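Local coordinates for esterase (Thermotoga maritima, PDB 3DOH), which probably hydrolyses carboxylic esters, as a thermostable alpha/beta-hydrolase esterase that carries an immunoglobulin-like domain at its N-terminal end, at residues A[159-164]-A[192-197]. Numbering follows the deposited sequence.
With SO4 (sulfate ion), chain G.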
loop_
_atom_site.group_PDB
_atom_site.type_symbol
_atom_site.label_atom_id
_atom_site.label_comp_id
_atom_site.label_asym_id
_atom_site.label_seq_id
_atom_site.Cartn_x
_atom_site.Cartn_y
_atom_site.Cartn_z
ATOM N N PRO A 159 -48.215 13.697 -10.399
ATOM C CA PRO A 159 -47.984 13.380 -8.992
ATOM C C PRO A 159 -47.029 14.421 -8.370
ATOM O O PRO A 159 -46.097 14.920 -9.066
ATOM C CB PRO A 159 -47.325 11.986 -9.045
ATOM C CG PRO A 159 -47.341 11.568 -10.481
ATOM C CD PRO A 159 -47.437 12.810 -11.288
ATOM N N TYR A 160 -47.265 14.763 -7.101
ATOM C CA TYR A 160 -46.352 15.648 -6.388
ATOM C C TYR A 160 -46.197 15.361 -4.908
ATOM O O TYR A 160 -47.029 14.716 -4.285
ATOM C CB TYR A 160 -46.707 17.111 -6.635
ATOM C CG TYR A 160 -47.993 17.597 -6.002
ATOM C CD1 TYR A 160 -49.252 17.367 -6.615
ATOM C CD2 TYR A 160 -47.962 18.321 -4.803
ATOM C CE1 TYR A 160 -50.441 17.845 -6.036
ATOM C CE2 TYR A 160 -49.127 18.803 -4.216
ATOM C CZ TYR A 160 -50.362 18.566 -4.840
ATOM O OH TYR A 160 -51.496 19.055 -4.231
ATOM N N ARG A 161 -45.079 15.811 -4.369
ATOM C CA ARG A 161 -44.765 15.620 -2.969
ATOM C C ARG A 161 -44.652 17.012 -2.419
ATOM O O ARG A 161 -44.014 17.861 -3.036
ATOM C CB ARG A 161 -43.415 14.888 -2.764
ATOM C CG ARG A 161 -43.252 13.498 -3.359
ATOM C CD ARG A 161 -44.139 12.428 -2.751
ATOM N NE ARG A 161 -43.775 12.041 -1.394
ATOM C CZ ARG A 161 -43.484 10.799 -0.985
ATOM N NH1 ARG A 161 -43.502 9.753 -1.813
ATOM N NH2 ARG A 161 -43.168 10.609 0.289
ATOM N N LEU A 162 -45.243 17.235 -1.255
ATOM C CA LEU A 162 -45.272 18.553 -0.631
ATOM C C LEU A 162 -44.873 18.460 0.828
ATOM O O LEU A 162 -45.427 17.653 1.545
ATOM C CB LEU A 162 -46.691 19.120 -0.711
ATOM C CG LEU A 162 -47.006 20.380 0.103
ATOM C CD1 LEU A 162 -46.553 21.640 -0.641
ATOM C CD2 LEU A 162 -48.498 20.449 0.372
ATOM N N PHE A 163 -43.931 19.287 1.263
ATOM C CA PHE A 163 -43.535 19.371 2.693
ATOM C C PHE A 163 -44.285 20.521 3.336
ATOM O O PHE A 163 -44.252 21.634 2.858
ATOM C CB PHE A 163 -42.009 19.597 2.835
ATOM C CG PHE A 163 -41.493 19.762 4.277
ATOM C CD1 PHE A 163 -41.045 18.641 5.021
ATOM C CD2 PHE A 163 -41.349 21.037 4.844
ATOM C CE1 PHE A 163 -40.478 18.785 6.333
ATOM C CE2 PHE A 163 -40.811 21.205 6.158
ATOM C CZ PHE A 163 -40.376 20.061 6.905
ATOM N N VAL A 164 -44.952 20.252 4.432
ATOM C CA VAL A 164 -45.628 21.293 5.181
ATOM C C VAL A 164 -44.857 21.520 6.498
ATOM O O VAL A 164 -44.583 20.574 7.201
ATOM C CB VAL A 164 -47.109 20.838 5.436
ATOM C CG1 VAL A 164 -47.857 21.760 6.422
ATOM C CG2 VAL A 164 -47.867 20.713 4.089
ATOM N N LEU A 192 -39.081 9.112 -7.089
ATOM C CA LEU A 192 -37.857 9.508 -7.795
ATOM C C LEU A 192 -37.409 10.946 -7.607
ATOM O O LEU A 192 -36.227 11.180 -7.328
ATOM C CB LEU A 192 -38.018 9.234 -9.275
ATOM C CG LEU A 192 -37.121 8.143 -9.846
ATOM C CD1 LEU A 192 -36.509 7.186 -8.796
ATOM C CD2 LEU A 192 -37.914 7.395 -10.890
ATOM N N GLN A 193 -38.350 11.886 -7.723
ATOM C CA GLN A 193 -38.013 13.317 -7.871
ATOM C C GLN A 193 -37.600 13.931 -6.544
ATOM O O GLN A 193 -37.121 15.086 -6.453
ATOM C CB GLN A 193 -39.158 14.103 -8.557
ATOM C CG GLN A 193 -40.303 14.583 -7.674
ATOM C CD GLN A 193 -41.325 13.501 -7.381
ATOM O OE1 GLN A 193 -41.073 12.313 -7.613
ATOM N NE2 GLN A 193 -42.492 13.904 -6.866
ATOM N N VAL A 194 -37.760 13.113 -5.519
ATOM C CA VAL A 194 -37.505 13.524 -4.179
ATOM C C VAL A 194 -36.327 12.679 -3.643
ATOM O O VAL A 194 -35.793 12.951 -2.577
ATOM C CB VAL A 194 -38.866 13.430 -3.390
ATOM C CG1 VAL A 194 -38.842 12.440 -2.237
ATOM C CG2 VAL A 194 -39.383 14.806 -2.986
ATOM N N ALA A 195 -35.890 11.681 -4.393
ATOM C CA ALA A 195 -34.894 10.780 -3.888
ATOM C C ALA A 195 -33.614 10.788 -4.729
ATOM O O ALA A 195 -32.543 10.377 -4.272
ATOM C CB ALA A 195 -35.454 9.407 -3.827
ATOM N N GLY A 196 -33.719 11.260 -5.958
ATOM C CA GLY A 196 -32.578 11.218 -6.871
ATOM C C GLY A 196 -31.426 12.120 -6.472
ATOM O O GLY A 196 -30.291 11.819 -6.795
ATOM N N ASN A 197 -31.710 13.206 -5.748
ATOM C CA ASN A 197 -30.688 14.149 -5.231
ATOM C C ASN A 197 -31.279 14.990 -4.073
ATOM O O ASN A 197 -32.413 14.746 -3.680
ATOM C CB ASN A 197 -30.184 15.029 -6.362
ATOM C CG ASN A 197 -31.318 15.582 -7.189
ATOM O OD1 ASN A 197 -31.341 15.433 -8.425
ATOM N ND2 ASN A 197 -32.279 16.237 -6.519
HETATM S S SO4 G . -42.923 7.464 2.067
HETATM O O1 SO4 G . -42.793 7.417 0.612
HETATM O O2 SO4 G . -43.657 6.258 2.465
HETATM O O3 SO4 G . -43.637 8.673 2.500
HETATM O O4 SO4 G . -41.591 7.456 2.687
#
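R161 reaches from one face of a strand in the alpha/beta-hydrolase sheet to Q193 and V194 of a short, irregular helical turn, a worked example of how a long basic side chain can be packed along its stem and polar at its head. Strand 157-163 lies between strands 144-150 and 215-219, antiparallel to both, and Y160 and L162 turn to the other face, where helix 242-257 packs. The tight part of the contact is at the aliphatic base of the arginine. CG of R161 sits 3.6 Å from NE2 of Q193, while CB of R161 lies 4.0 Å from CG2 of V194. Both helical side chains cross R161 at about a right angle, and the amide plane of Q193 stands 82° from the guanidinium. Q193 has CG between its backbone N and carbonyl carbon (chi1 84°) and then bends at chi2; its NE2 donates to N190 OD1 and A218 O, which satisfy this buried nitrogen, and it meets the R161 stem only in van der Waals contact. Beyond CG the contact loosens. R161 bends at chi2 and chi3, and its guanidinium, which makes no close contact with 192-197, is held by backbone oxygens: NH1 by N190 O and NH2 by F144 O. At the edge of this head lies a sulfate, probably carried over from the crystallisation solution, which is also held by H138 ND1. Its bonds to the arginine are all weak: NH1 is 3.4 Å from sulfate O1, and the shortest joins NH2 of R161 to sulfate O3 at 3.0 Å, with an N-H...O angle of 128°.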